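Local coordinates for putative lipoprotein (Bacteroides thetaiotaomicron, PDB 4Q1Z) that is of unknown function but is a putative two-domain lipoprotein of the DUF4876 family from a gut Bacteroides species, at residues A[149-154]-A[255-260]. Numbering follows the deposited sequence.
Sequences FANLTP and PQYLTS
Y257 and N151 meet tip to tip in the buried interior, the phenol hydroxyl OH of Y257 donating a hydrogen bond to OD1 of N151 over 2.6 Å. The hydroxyl comes in from the side of the carbonyl, 34° off its plane, and the amide and ring planes are turned 60° apart, while OD1 itself lies close to the plane of the tyrosine ring, at its CE1 edge. F149 lies on the other side of the hydroxyl, its CE1 3.8 Å from Y257 CE2 and 3.5 Å from Y257 OH. The two aromatic side chains cross obliquely. The hydroxyl is thus flanked by an amide oxygen and by a rim atom of the phenyl ring. Y257 CG is anti to its backbone N (chi1 -180°), which starts the ring on its way from the loop to the strand. T259 adds a lighter apolar contact, its CG2 lying 4.1 Å from N151 CB, and turns its hydroxyl OG1 to a hydrogen bond with Y132. Farther out, a weak hydrogen bond from N151 ND2 to E176 occupies the other end of the amide. Backbone bonds to V267 and W179 hold 149-152 as an inner strand of a mixed beta-sheet. The loop connecting strands 238-245 and 265-269 packs against this sheet, where its tyrosine joins the aromatic cluster of F149, W179 and F225 and bonds an asparagine of strand 148-152.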
ATOM      1  N   PHE A 149      -9.854  -5.812   3.109  1.00 43.37           N
ATOM      2  CA  PHE A 149      -9.878  -5.337   1.735  1.00 40.70           C
ATOM      3  C   PHE A 149     -11.308  -5.096   1.363  1.00 44.39           C
ATOM      4  O   PHE A 149     -12.121  -6.004   1.520  1.00 45.62           O
ATOM      5  CB  PHE A 149      -9.245  -6.373   0.768  1.00 41.77           C
ATOM      6  CG  PHE A 149      -9.233  -5.935  -0.677  1.00 42.30           C
ATOM      7  CD1 PHE A 149     -10.411  -5.924  -1.434  1.00 44.08           C
ATOM      8  CD2 PHE A 149      -8.044  -5.553  -1.294  1.00 44.76           C
ATOM      9  CE1 PHE A 149     -10.419  -5.452  -2.749  1.00 44.23           C
ATOM     10  CE2 PHE A 149      -8.038  -5.134  -2.633  1.00 47.51           C
ATOM     11  CZ  PHE A 149      -9.229  -5.080  -3.348  1.00 44.81           C
ATOM     12  N   ALA A 150     -11.607  -3.916   0.799  1.00 39.68           N
ATOM     13  CA  ALA A 150     -12.938  -3.583   0.321  1.00 39.36           C
ATOM     14  C   ALA A 150     -12.909  -2.722  -0.955  1.00 43.68           C
ATOM     15  O   ALA A 150     -11.950  -1.978  -1.207  1.00 40.81           O
ATOM     16  CB  ALA A 150     -13.720  -2.844   1.416  1.00 39.76           C
ATOM     17  N   ASN A 151     -13.989  -2.834  -1.748  1.00 41.34           N
ATOM     18  CA  ASN A 151     -14.286  -1.955  -2.876  1.00 40.97           C
ATOM     19  C   ASN A 151     -15.464  -1.101  -2.406  1.00 45.01           C
ATOM     20  O   ASN A 151     -16.300  -1.574  -1.630  1.00 45.08           O
ATOM     21  CB  ASN A 151     -14.549  -2.698  -4.202  1.00 41.39           C
ATOM     22  CG  ASN A 151     -15.856  -3.434  -4.287  1.00 51.33           C
ATOM     23  OD1 ASN A 151     -16.036  -4.468  -3.667  1.00 49.75           O
ATOM     24  ND2 ASN A 151     -16.793  -2.926  -5.071  1.00 45.44           N
ATOM     25  N   LEU A 152     -15.481   0.163  -2.765  1.00 41.74           N
ATOM     26  CA  LEU A 152     -16.539   1.040  -2.271  1.00 41.14           C
ATOM     27  C   LEU A 152     -17.654   1.178  -3.278  1.00 45.04           C
ATOM     28  O   LEU A 152     -17.457   0.911  -4.458  1.00 43.50           O
ATOM     29  CB  LEU A 152     -16.006   2.460  -1.883  1.00 40.28           C
ATOM     30  CG  LEU A 152     -14.687   2.607  -1.098  1.00 41.99           C
ATOM     31  CD1 LEU A 152     -14.426   4.035  -0.837  1.00 41.35           C
ATOM     32  CD2 LEU A 152     -14.721   1.878   0.246  1.00 41.86           C
ATOM     33  N   THR A 153     -18.812   1.653  -2.800  1.00 44.05           N
ATOM     34  CA  THR A 153     -19.990   1.964  -3.597  1.00 44.48           C
ATOM     35  C   THR A 153     -20.060   3.500  -3.876  1.00 50.07           C
ATOM     36  O   THR A 153     -19.642   4.286  -3.010  1.00 49.70           O
ATOM     37  CB  THR A 153     -21.264   1.469  -2.890  1.00 45.01           C
ATOM     38  OG1 THR A 153     -22.360   1.500  -3.821  1.00 44.39           O
ATOM     39  CG2 THR A 153     -21.615   2.280  -1.658  1.00 39.97           C
ATOM     40  N   PRO A 154     -20.639   3.964  -5.020  1.00 47.30           N
ATOM     41  CA  PRO A 154     -21.140   3.199  -6.194  1.00 47.26           C
ATOM     42  C   PRO A 154     -20.002   2.430  -6.860  1.00 52.06           C
ATOM     43  O   PRO A 154     -18.951   3.030  -7.057  1.00 52.06           O
ATOM     44  CB  PRO A 154     -21.693   4.311  -7.119  1.00 48.55           C
ATOM     45  CG  PRO A 154     -21.929   5.484  -6.207  1.00 52.02           C
ATOM     46  CD  PRO A 154     -20.795   5.414  -5.245  1.00 47.53           C
ATOM     47  N   PRO A 255     -20.750 -15.027  -9.015  1.00 52.84           N
ATOM     48  CA  PRO A 255     -19.724 -16.087  -9.204  1.00 52.30           C
ATOM     49  C   PRO A 255     -18.254 -15.656  -9.078  1.00 54.37           C
ATOM     50  O   PRO A 255     -17.424 -16.504  -8.753  1.00 56.17           O
ATOM     51  CB  PRO A 255     -19.985 -16.604 -10.625  1.00 54.42           C
ATOM     52  CG  PRO A 255     -20.922 -15.644 -11.260  1.00 58.61           C
ATOM     53  CD  PRO A 255     -21.277 -14.543 -10.310  1.00 53.89           C
ATOM     54  N   GLN A 256     -17.915 -14.384  -9.381  1.00 46.85           N
ATOM     55  CA  GLN A 256     -16.534 -13.840  -9.309  1.00 43.92           C
ATOM     56  C   GLN A 256     -16.591 -12.565  -8.608  1.00 46.98           C
ATOM     57  O   GLN A 256     -17.642 -11.945  -8.594  1.00 44.40           O
ATOM     58  CB  GLN A 256     -15.853 -13.558 -10.689  1.00 44.53           C
ATOM     59  CG  GLN A 256     -16.289 -14.359 -11.891  1.00 58.34           C
ATOM     60  CD  GLN A 256     -17.604 -14.001 -12.516  1.00 64.85           C
ATOM     61  OE1 GLN A 256     -18.057 -12.851 -12.486  1.00 52.03           O
ATOM     62  NE2 GLN A 256     -18.228 -15.009 -13.135  1.00 71.28           N
ATOM     63  N   TYR A 257     -15.432 -12.116  -8.085  1.00 45.79           N
ATOM     64  CA  TYR A 257     -15.289 -10.836  -7.451  1.00 43.93           C
ATOM     65  C   TYR A 257     -14.766  -9.940  -8.536  1.00 50.47           C
ATOM     66  O   TYR A 257     -13.552  -9.766  -8.721  1.00 51.28           O
ATOM     67  CB  TYR A 257     -14.395 -10.917  -6.194  1.00 44.88           C
ATOM     68  CG  TYR A 257     -14.235  -9.578  -5.495  1.00 45.75           C
ATOM     69  CD1 TYR A 257     -15.341  -8.767  -5.233  1.00 47.61           C
ATOM     70  CD2 TYR A 257     -12.979  -9.118  -5.107  1.00 45.59           C
ATOM     71  CE1 TYR A 257     -15.196  -7.519  -4.634  1.00 47.96           C
ATOM     72  CE2 TYR A 257     -12.827  -7.889  -4.473  1.00 46.74           C
ATOM     73  CZ  TYR A 257     -13.940  -7.091  -4.242  1.00 54.74           C
ATOM     74  OH  TYR A 257     -13.808  -5.879  -3.628  1.00 53.87           O
ATOM     75  N   LEU A 258     -15.705  -9.429  -9.334  1.00 47.36           N
ATOM     76  CA  LEU A 258     -15.362  -8.542 -10.429  1.00 45.37           C
ATOM     77  C   LEU A 258     -15.630  -7.122  -9.999  1.00 49.56           C
ATOM     78  O   LEU A 258     -16.787  -6.723  -9.889  1.00 52.39           O
ATOM     79  CB  LEU A 258     -16.124  -8.913 -11.732  1.00 44.74           C
ATOM     80  CG  LEU A 258     -15.973  -7.963 -12.929  1.00 47.92           C
ATOM     81  CD1 LEU A 258     -14.566  -7.989 -13.510  1.00 48.23           C
ATOM     82  CD2 LEU A 258     -16.984  -8.256 -13.971  1.00 47.74           C
ATOM     83  N   THR A 259     -14.563  -6.357  -9.741  1.00 44.61           N
ATOM     84  CA  THR A 259     -14.666  -4.928  -9.452  1.00 42.83           C
ATOM     85  C   THR A 259     -14.869  -4.213 -10.840  1.00 46.69           C
ATOM     86  O   THR A 259     -14.620  -4.810 -11.881  1.00 46.12           O
ATOM     87  CB  THR A 259     -13.482  -4.440  -8.587  1.00 45.45           C
ATOM     88  OG1 THR A 259     -12.234  -4.540  -9.276  1.00 47.78           O
ATOM     89  CG2 THR A 259     -13.395  -5.170  -7.258  1.00 37.69           C
ATOM     90  N   SER A 260     -15.403  -2.986 -10.854  1.00 44.13           N
ATOM     91  CA  SER A 260     -15.682  -2.220 -12.082  1.00 43.34           C
ATOM     92  C   SER A 260     -14.490  -2.190 -13.062  1.00 48.88           C
ATOM     93  O   SER A 260     -13.386  -1.763 -12.692  1.00 49.74           O
ATOM     94  CB  SER A 260     -16.086  -0.791 -11.727  1.00 43.60           C
ATOM     95  OG  SER A 260     -16.822  -0.187 -12.774  1.00 49.92           O
TER